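Local atomic coordinates of endoglucanase (Clostridium thermocellum, PDB entry 2E4T), a protein that hydrolyses internal beta-1,4-glucosidic bonds of cellulose and probably of xyloglucan, the chain here being the glycoside hydrolase family 44 part of a larger enzyme. Residues L280-Y285 against P340-S345; F461-D466 against C510-E515; G76-G81 against A87-T92. All blocks are in the same frame, centred on the assembly; numbering follows the deposited sequence. Where two conformers were deposited one is given.

Interaction 1: residues L280-Y285 against P340-S345; sequences LDVHWY and PNLLDS
Leu342, on helix 338-349, reaches down between Leu280 and Val282 of strand 279-284, two residues whose side chains leave the same side of the strand. Its CB already faces the strand, though still 4.7 Å from Leu280 CD2. The first torsion (chi1 -68°) sets CG beside the backbone N and anti to the carbonyl carbon, so that the branch point heads for the strand and the two methyls divide the work. CD1, continuing the extended chain (chi2 167°), goes to Val282, where it meets CG2 at 4.2 Å; CD2 turns the other way and meets Leu280 CD2 at 4.3 Å. In the TIM barrel this is the usual seam between the parallel sheet and its outer helices: helix 338-349 lies on the crossover that joins strand 279-284 to its parallel neighbour, strand 354-360. Branched aliphatic residues suit the seam because their methyls fill a buried contact that no hydrogen bond crosses. Ile258 of helix 257-272 also packs against Leu342, while Leu280 and Val282 touch Leu355 and Ile357 of strand 354-360. Asp281 and His283 belong to the other side of the strand, where polar residues can find partners: Asp281 OD1 bonds to Thr358 OG1 and His283 NE2 to Asn185 OD1. One turn along the helix, the buried hydroxyl of Ser345 is held by Asp259 and Trp256.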
loop_
_atom_site.group_PDB
_atom_site.type_symbol
_atom_site.label_atom_id
_atom_site.label_comp_id
_atom_site.label_asym_id
_atom_site.label_seq_id
_atom_site.Cartn_x
_atom_site.Cartn_y
_atom_site.Cartn_z
ATOM N N LEU A 280 -9.602 5.681 0.599
ATOM C CA LEU A 280 -8.723 6.724 0.064
ATOM C C LEU A 280 -7.347 6.088 -0.134
ATOM O O LEU A 280 -6.782 5.548 0.807
ATOM C CB LEU A 280 -8.657 7.887 1.056
ATOM C CG LEU A 280 -7.775 9.044 0.608
ATOM C CD1 LEU A 280 -8.411 9.787 -0.569
ATOM C CD2 LEU A 280 -7.545 10.020 1.765
ATOM N N ASP A 281 -6.854 6.154 -1.376
ATOM C CA ASP A 281 -5.687 5.360 -1.822
ATOM C C ASP A 281 -4.641 6.305 -2.371
ATOM O O ASP A 281 -4.927 7.081 -3.324
ATOM C CB ASP A 281 -6.247 4.455 -2.989
ATOM C CG ASP A 281 -5.221 3.654 -3.715
ATOM O OD1 ASP A 281 -4.017 4.010 -3.652
ATOM O OD2 ASP A 281 -5.642 2.634 -4.326
ATOM N N VAL A 282 -3.453 6.302 -1.761
ATOM C CA VAL A 282 -2.380 7.153 -2.221
ATOM C C VAL A 282 -1.071 6.324 -2.299
ATOM O O VAL A 282 -0.925 5.267 -1.672
ATOM C CB VAL A 282 -2.152 8.389 -1.320
ATOM C CG1 VAL A 282 -3.383 9.295 -1.318
ATOM C CG2 VAL A 282 -1.774 7.955 0.122
ATOM N N HIS A 283 -0.135 6.877 -3.084
ATOM C CA HIS A 283 1.221 6.350 -3.183
ATOM C C HIS A 283 2.134 7.315 -2.436
ATOM O O HIS A 283 2.000 8.541 -2.563
ATOM C CB HIS A 283 1.667 6.262 -4.631
ATOM C CG HIS A 283 0.796 5.366 -5.441
ATOM N ND1 HIS A 283 -0.183 4.511 -5.016
ATOM C CD2 HIS A 283 0.827 5.238 -6.809
ATOM C CE1 HIS A 283 -0.699 3.882 -6.103
ATOM N NE2 HIS A 283 -0.102 4.332 -7.200
ATOM N N TRP A 284 3.084 6.754 -1.655
ATOM C CA TRP A 284 3.973 7.561 -0.835
ATOM C C TRP A 284 5.391 6.992 -0.965
ATOM O O TRP A 284 5.765 6.044 -0.280
ATOM C CB TRP A 284 3.533 7.583 0.655
ATOM C CG TRP A 284 4.394 8.365 1.554
ATOM C CD1 TRP A 284 5.362 7.876 2.411
ATOM C CD2 TRP A 284 4.386 9.810 1.757
ATOM N NE1 TRP A 284 5.924 8.935 3.141
ATOM C CE2 TRP A 284 5.335 10.111 2.773
ATOM C CE3 TRP A 284 3.642 10.855 1.224
ATOM C CZ2 TRP A 284 5.554 11.430 3.230
ATOM C CZ3 TRP A 284 3.874 12.168 1.699
ATOM C CH2 TRP A 284 4.832 12.407 2.694
ATOM N N TYR A 285 6.160 7.598 -1.878
ATOM C CA TYR A 285 7.587 7.327 -1.970
ATOM C C TYR A 285 8.253 8.452 -1.232
ATOM O O TYR A 285 8.147 9.616 -1.631
ATOM C CB TYR A 285 8.052 7.256 -3.421
ATOM C CG TYR A 285 7.495 6.034 -4.128
ATOM C CD1 TYR A 285 8.112 4.805 -4.000
ATOM C CD2 TYR A 285 6.369 6.122 -4.936
ATOM C CE1 TYR A 285 7.615 3.689 -4.664
ATOM C CE2 TYR A 285 5.863 5.039 -5.612
ATOM C CZ TYR A 285 6.508 3.796 -5.499
ATOM O OH TYR A 285 6.131 2.702 -6.209
ATOM N N PRO A 340 -1.753 11.498 9.949
ATOM C CA PRO A 340 -2.817 12.230 10.681
ATOM C C PRO A 340 -3.488 13.277 9.815
ATOM O O PRO A 340 -4.690 13.524 9.982
ATOM C CB PRO A 340 -2.024 12.831 11.903
ATOM C CG PRO A 340 -0.923 11.817 12.133
ATOM C CD PRO A 340 -0.469 11.490 10.711
ATOM N N ASN A 341 -2.747 13.925 8.902
ATOM C CA ASN A 341 -3.398 14.891 8.004
ATOM C C ASN A 341 -4.420 14.201 7.083
ATOM O O ASN A 341 -5.530 14.723 6.877
ATOM C CB ASN A 341 -2.383 15.736 7.243
ATOM C CG ASN A 341 -1.965 16.925 8.067
ATOM O OD1 ASN A 341 -2.572 17.997 7.946
ATOM N ND2 ASN A 341 -0.991 16.782 8.939
ATOM N N LEU A 342 -4.039 13.050 6.504
ATOM C CA LEU A 342 -4.985 12.325 5.646
ATOM C C LEU A 342 -6.199 11.870 6.473
ATOM O O LEU A 342 -7.355 11.961 6.024
ATOM C CB LEU A 342 -4.290 11.137 4.980
ATOM C CG LEU A 342 -3.233 11.527 3.948
ATOM C CD1 LEU A 342 -2.365 10.312 3.581
ATOM C CD2 LEU A 342 -3.894 12.121 2.672
ATOM N N LEU A 343 -5.932 11.312 7.668
ATOM C CA LEU A 343 -7.021 10.796 8.501
ATOM C C LEU A 343 -7.950 11.946 8.990
ATOM O O LEU A 343 -9.168 11.749 9.084
ATOM C CB LEU A 343 -6.470 10.006 9.673
ATOM C CG LEU A 343 -5.791 8.696 9.254
ATOM C CD1 LEU A 343 -4.940 8.171 10.401
ATOM C CD2 LEU A 343 -6.800 7.646 8.802
ATOM N N ASP A 344 -7.360 13.099 9.288
ATOM C CA ASP A 344 -8.157 14.278 9.693
ATOM C C ASP A 344 -9.039 14.736 8.551
ATOM O O ASP A 344 -10.200 15.122 8.737
ATOM C CB ASP A 344 -7.225 15.390 10.145
ATOM C CG ASP A 344 -7.895 16.744 10.399
ATOM O OD1 ASP A 344 -8.483 16.826 11.449
ATOM O OD2 ASP A 344 -7.823 17.708 9.590
ATOM N N SER A 345 -8.518 14.698 7.313
ATOM C CA SER A 345 -9.341 15.011 6.163
ATOM C C SER A 345 -10.494 14.052 5.994
ATOM O O SER A 345 -11.626 14.478 5.697
ATOM C CB SER A 345 -8.455 15.066 4.900
ATOM O OG SER A 345 -7.674 16.230 4.899
#

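Interaction 2: residues F461-D466 against C510-E515; sequences FNFSID and CHIVLE
Ile465 and Leu514 meet tip to tip between strands 459-466 and 508-514, with their terminal CD1 methyls 3.7 Å apart. Both side chains are extended. In Ile465, chi1 of -60° places CG1 beside the backbone N, and chi2 of 165° carries CD1 straight on from CA; Leu514 does much the same from the other strand. Ile465 and Leu514 suit the place because each carries an extended arm that ends in a methyl, and together they bridge CA atoms 10.6 Å apart.

The second apolar pair includes an aromatic ring. Phe463 brings CZ, the far corner of its ring, to 4.3 Å from Ile512 CD1, which approaches obliquely. Here the backbones lie still farther apart, 11.7 Å between CA atoms, and the longer phenylalanine makes up the difference. The ring is supported by a stack with Phe500, a residue that Ile465 touches as well.

Hydrogen bonds play no part across the gap: the strands bond to other neighbours. Phe463 pairs through its backbone with Phe500, and Ser464 with Ile12. Polar side chains turn outward from the shared interior, as with Asn462, whose OD1 bonds to Thr501 OG1, and His511, whose imidazole nitrogens meet Leu406 O and His447 ND1.

The contact lies in the core of the beta domain, in which the sheet curls so that strands distant in its order face each other. Strand 459-466 lies between strands 8-22 and 499-504, strand 508-514 between 474-480 and 442-452; Ile448 on strand 442-452 touches both Phe463 and Leu514, and His511 faces helix 398-408.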
loop_
_atom_site.group_PDB
_atom_site.type_symbol
_atom_site.label_atom_id
_atom_site.label_comp_id
_atom_site.label_asym_id
_atom_site.label_seq_id
_atom_site.Cartn_x
_atom_site.Cartn_y
_atom_site.Cartn_z
ATOM N N PHE A 461 17.110 -1.655 26.875
ATOM C CA PHE A 461 15.715 -1.306 27.058
ATOM C C PHE A 461 15.198 -1.863 28.368
ATOM O O PHE A 461 15.285 -3.040 28.656
ATOM C CB PHE A 461 14.887 -1.913 25.882
ATOM C CG PHE A 461 15.202 -1.291 24.570
ATOM C CD1 PHE A 461 14.643 -0.077 24.203
ATOM C CD2 PHE A 461 16.102 -1.910 23.684
ATOM C CE1 PHE A 461 14.936 0.501 22.966
ATOM C CE2 PHE A 461 16.392 -1.365 22.444
ATOM C CZ PHE A 461 15.808 -0.153 22.074
ATOM N N ASN A 462 14.670 -0.945 29.191
ATOM C CA ASN A 462 13.996 -1.346 30.443
ATOM C C ASN A 462 12.494 -1.370 30.198
ATOM O O ASN A 462 11.899 -0.300 29.977
ATOM C CB ASN A 462 14.321 -0.341 31.553
ATOM C CG ASN A 462 15.778 -0.393 31.956
ATOM O OD1 ASN A 462 16.394 -1.460 31.953
ATOM N ND2 ASN A 462 16.368 0.774 32.208
ATOM N N PHE A 463 11.915 -2.562 30.190
ATOM C CA PHE A 463 10.490 -2.746 29.964
ATOM C C PHE A 463 9.707 -2.771 31.253
ATOM O O PHE A 463 10.102 -3.444 32.217
ATOM C CB PHE A 463 10.234 -4.080 29.258
ATOM C CG PHE A 463 10.499 -4.070 27.774
ATOM C CD1 PHE A 463 9.429 -3.905 26.901
ATOM C CD2 PHE A 463 11.778 -4.158 27.245
ATOM C CE1 PHE A 463 9.608 -3.908 25.516
ATOM C CE2 PHE A 463 11.944 -4.188 25.838
ATOM C CZ PHE A 463 10.840 -4.065 25.012
ATOM N N SER A 464 8.556 -2.084 31.248
ATOM C CA SER A 464 7.585 -2.155 32.339
ATOM C C SER A 464 6.224 -2.366 31.686
ATOM O O SER A 464 5.834 -1.550 30.818
ATOM C CB SER A 464 7.587 -0.833 33.118
ATOM O OG SER A 464 8.826 -0.552 33.699
ATOM N N ILE A 465 5.536 -3.431 32.060
ATOM C CA ILE A 465 4.290 -3.840 31.411
ATOM C C ILE A 465 3.180 -3.916 32.452
ATOM O O ILE A 465 3.358 -4.557 33.506
ATOM C CB ILE A 465 4.482 -5.181 30.722
ATOM C CG1 ILE A 465 5.581 -5.067 29.666
ATOM C CG2 ILE A 465 3.171 -5.658 30.096
ATOM C CD1 ILE A 465 6.104 -6.407 29.170
ATOM N N ASP A 466 2.037 -3.299 32.146
ATOM C CA ASP A 466 0.815 -3.488 32.897
ATOM C C ASP A 466 -0.070 -4.458 32.117
ATOM O O ASP A 466 -0.462 -4.130 30.989
ATOM C CB ASP A 466 0.145 -2.144 33.094
ATOM C CG ASP A 466 0.933 -1.183 33.969
ATOM O OD1 ASP A 466 1.782 -1.576 34.792
ATOM O OD2 ASP A 466 0.653 0.025 33.858
ATOM N N CYS A 510 13.696 -6.856 16.372
ATOM C CA CYS A 510 13.275 -8.018 17.102
ATOM C C CYS A 510 11.750 -8.092 17.232
ATOM O O CYS A 510 11.054 -7.079 17.227
ATOM C CB CYS A 510 13.718 -7.840 18.640
ATOM S SG CYS A 510 15.453 -7.545 18.931
ATOM N N HIS A 511 11.296 -9.342 17.366
ATOM C CA HIS A 511 9.885 -9.632 17.704
ATOM C C HIS A 511 9.955 -10.506 18.960
ATOM O O HIS A 511 10.501 -11.609 18.934
ATOM C CB HIS A 511 9.230 -10.387 16.539
ATOM C CG HIS A 511 7.749 -10.557 16.683
ATOM N ND1 HIS A 511 6.938 -10.650 15.577
ATOM C CD2 HIS A 511 6.910 -10.747 17.760
ATOM C CE1 HIS A 511 5.685 -10.876 15.982
ATOM N NE2 HIS A 511 5.618 -10.930 17.298
ATOM N N ILE A 512 9.396 -9.949 20.051
ATOM C CA ILE A 512 9.377 -10.626 21.348
ATOM C C ILE A 512 7.934 -11.131 21.554
ATOM O O ILE A 512 6.979 -10.394 21.306
ATOM C CB ILE A 512 9.737 -9.645 22.471
ATOM C CG1 ILE A 512 11.110 -9.016 22.219
ATOM C CG2 ILE A 512 9.655 -10.333 23.839
ATOM C CD1 ILE A 512 11.432 -7.855 23.175
ATOM N N VAL A 513 7.794 -12.389 22.019
ATOM C CA VAL A 513 6.480 -12.962 22.280
ATOM C C VAL A 513 6.479 -13.405 23.741
ATOM O O VAL A 513 7.150 -14.370 24.120
ATOM C CB VAL A 513 6.178 -14.147 21.366
ATOM C CG1 VAL A 513 4.734 -14.641 21.624
ATOM C CG2 VAL A 513 6.382 -13.779 19.874
ATOM N N LEU A 514 5.764 -12.625 24.571
ATOM C CA LEU A 514 5.668 -12.880 26.001
ATOM C C LEU A 514 4.483 -13.733 26.311
ATOM O O LEU A 514 3.386 -13.530 25.804
ATOM C CB LEU A 514 5.564 -11.575 26.743
ATOM C CG LEU A 514 6.813 -10.711 26.743
ATOM C CD1 LEU A 514 6.486 -9.289 26.956
ATOM C CD2 LEU A 514 7.782 -11.218 27.863
ATOM N N GLU A 515 4.701 -14.697 27.217
ATOM C CA GLU A 515 3.616 -15.545 27.705
ATOM C C GLU A 515 3.838 -15.834 29.200
ATOM O O GLU A 515 4.922 -15.674 29.697
ATOM C CB GLU A 515 3.498 -16.825 26.910
ATOM C CG GLU A 515 4.656 -17.694 26.917
ATOM C CD GLU A 515 4.604 -18.806 25.874
ATOM O OE1 GLU A 515 4.516 -18.535 24.642
ATOM O OE2 GLU A 515 4.717 -19.981 26.314
#

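Interaction 3: residues G76-G81 against A87-T92; sequences GGVPKG and ASVVTT
Val78 lays its two methyls against Ser88, Val89 and Thr92 on the first turns of helix 88-99, just after the chain has left helix 71-75 through a Schellman motif at Gly77. Glycine suits that turn because its phi is positive (73°). The loop thereby folds back onto the helix it leads into, one of those that wrap the TIM barrel.

Ala87 takes the N-cap position, and its carbonyl oxygen receives Thr91 N. Ser88 follows, its OG 3.7 Å from Val78 CG1; the hydroxyl itself is hydrogen-bonded to Glu82 O, in the loop between the segments, so its polar need is met beside an apolar neighbour. In Val78, chi1 of -177° sets CG1 anti to the backbone N, on the side of Ser88 OG. The other methyl, CG2, comes within 3.9 Å of Val89 CA. The Val89 side chain adds a looser touch and continues to Leu72 and Leu73 of helix 71-75, while its N is held by Asn56 OD1. Val90 points away from the loop, to Phe43 and to Leu165 of helix 158-169.

Thr92 completes the patch. Its side chain lies aslant to that of Val78, with OG1 3.6 Å from Val78 CG2. Threonine suits the place because OG1, although it lies against a methyl, donates back to Ser88 O at 2.8 Å; Thr92 N reaches the same oxygen from the opposite face of the carbonyl plane. The methyl CG2 rests 3.6 Å from Gly76 O, an oxygen that also accepts a bond from Lys96 NZ.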
loop_
_atom_site.group_PDB
_atom_site.type_symbol
_atom_site.label_atom_id
_atom_site.label_comp_id
_atom_site.label_asym_id
_atom_site.label_seq_id
_atom_site.Cartn_x
_atom_site.Cartn_y
_atom_site.Cartn_z
ATOM N N GLY A 76 3.353 -11.942 -15.640
ATOM C CA GLY A 76 2.519 -12.617 -14.661
ATOM C C GLY A 76 2.637 -14.118 -14.691
ATOM O O GLY A 76 2.014 -14.790 -13.836
ATOM N N GLY A 77 3.353 -14.706 -15.620
ATOM C CA GLY A 77 3.468 -16.155 -15.708
ATOM C C GLY A 77 2.215 -16.833 -16.226
ATOM O O GLY A 77 1.922 -17.975 -15.847
ATOM N N VAL A 78 1.452 -16.162 -17.098
ATOM C CA VAL A 78 0.248 -16.778 -17.632
ATOM C C VAL A 78 0.685 -17.856 -18.661
ATOM O O VAL A 78 1.391 -17.556 -19.611
ATOM C CB VAL A 78 -0.678 -15.724 -18.299
ATOM C CG1 VAL A 78 -1.943 -16.411 -18.774
ATOM C CG2 VAL A 78 -0.978 -14.588 -17.332
ATOM N N PRO A 79 0.191 -19.080 -18.565
ATOM C CA PRO A 79 0.539 -20.082 -19.602
ATOM C C PRO A 79 0.051 -19.659 -20.986
ATOM O O PRO A 79 -1.057 -19.078 -21.068
ATOM C CB PRO A 79 -0.208 -21.357 -19.140
ATOM C CG PRO A 79 -0.527 -21.154 -17.744
ATOM C CD PRO A 79 -0.636 -19.634 -17.514
ATOM N N LYS A 80 0.795 -20.014 -22.052
ATOM C CA LYS A 80 0.475 -19.558 -23.395
ATOM C C LYS A 80 -0.905 -20.022 -23.764
ATOM O O LYS A 80 -1.564 -19.320 -24.545
ATOM C CB LYS A 80 1.592 -19.985 -24.378
ATOM C CG LYS A 80 2.730 -18.979 -24.258
ATOM C CD LYS A 80 3.993 -19.404 -24.954
ATOM C CE LYS A 80 5.028 -18.304 -24.889
ATOM N NZ LYS A 80 5.485 -18.055 -23.495
ATOM N N GLY A 81 -1.339 -21.186 -23.307
ATOM C CA GLY A 81 -2.656 -21.702 -23.686
ATOM C C GLY A 81 -3.813 -20.846 -23.172
ATOM O O GLY A 81 -4.931 -21.023 -23.633
ATOM N N ALA A 87 -9.348 -12.019 -19.269
ATOM C CA ALA A 87 -8.897 -11.759 -17.904
ATOM C C ALA A 87 -7.852 -12.724 -17.407
ATOM O O ALA A 87 -7.588 -12.718 -16.189
ATOM C CB ALA A 87 -10.090 -11.681 -16.919
ATOM N N SER A 88 -7.172 -13.495 -18.272
ATOM C CA SER A 88 -6.200 -14.473 -17.747
ATOM C C SER A 88 -5.062 -13.804 -16.996
ATOM O O SER A 88 -4.495 -14.428 -16.061
ATOM C CB SER A 88 -5.690 -15.387 -18.842
ATOM O OG SER A 88 -4.992 -14.604 -19.797
ATOM N N VAL A 89 -4.668 -12.580 -17.336
ATOM C CA VAL A 89 -3.656 -11.891 -16.509
ATOM C C VAL A 89 -4.174 -11.788 -15.064
ATOM O O VAL A 89 -3.417 -12.032 -14.106
ATOM C CB VAL A 89 -3.362 -10.500 -17.111
ATOM C CG1 VAL A 89 -2.674 -9.590 -16.109
ATOM C CG2 VAL A 89 -2.526 -10.663 -18.349
ATOM N N VAL A 90 -5.416 -11.354 -14.902
ATOM C CA VAL A 90 -5.992 -11.091 -13.576
ATOM C C VAL A 90 -6.351 -12.384 -12.856
ATOM O O VAL A 90 -6.147 -12.492 -11.629
ATOM C CB VAL A 90 -7.155 -10.102 -13.701
ATOM C CG1 VAL A 90 -7.939 -10.012 -12.416
ATOM C CG2 VAL A 90 -6.597 -8.733 -14.105
ATOM N N THR A 91 -6.871 -13.385 -13.590
ATOM C CA THR A 91 -7.201 -14.627 -12.915
ATOM C C THR A 91 -5.926 -15.400 -12.538
ATOM O O THR A 91 -5.900 -16.058 -11.469
ATOM C CB THR A 91 -8.171 -15.479 -13.735
ATOM O OG1 THR A 91 -7.557 -15.892 -14.979
ATOM C CG2 THR A 91 -9.464 -14.731 -14.027
ATOM N N THR A 92 -4.849 -15.306 -13.328
ATOM C CA THR A 92 -3.595 -15.896 -12.861
ATOM C C THR A 92 -3.105 -15.167 -11.606
ATOM O O THR A 92 -2.668 -15.795 -10.628
ATOM C CB THR A 92 -2.499 -15.852 -13.973
ATOM O OG1 THR A 92 -2.976 -16.618 -15.089
ATOM C CG2 THR A 92 -1.199 -16.415 -13.501
#

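Overall arrangement
Interaction 3 comes first along the chain, interaction 1 next and interaction 2 last, each closing before the next opens. Interactions 1 and 3 both belong to the TIM barrel but lie at different places on it, their centres about 33 Å apart: one joins an inner strand to an outer helix, the other packs a loop against the helix between strands 40-43 and 104-109. Interaction 2 lies in the separate beta domain, with its centre about 31 Å from that of interaction 1 and 46 Å from that of interaction 3. No two of them touch. They therefore represent independent pieces of apolar packing, two in the barrel and one in the domain attached to it.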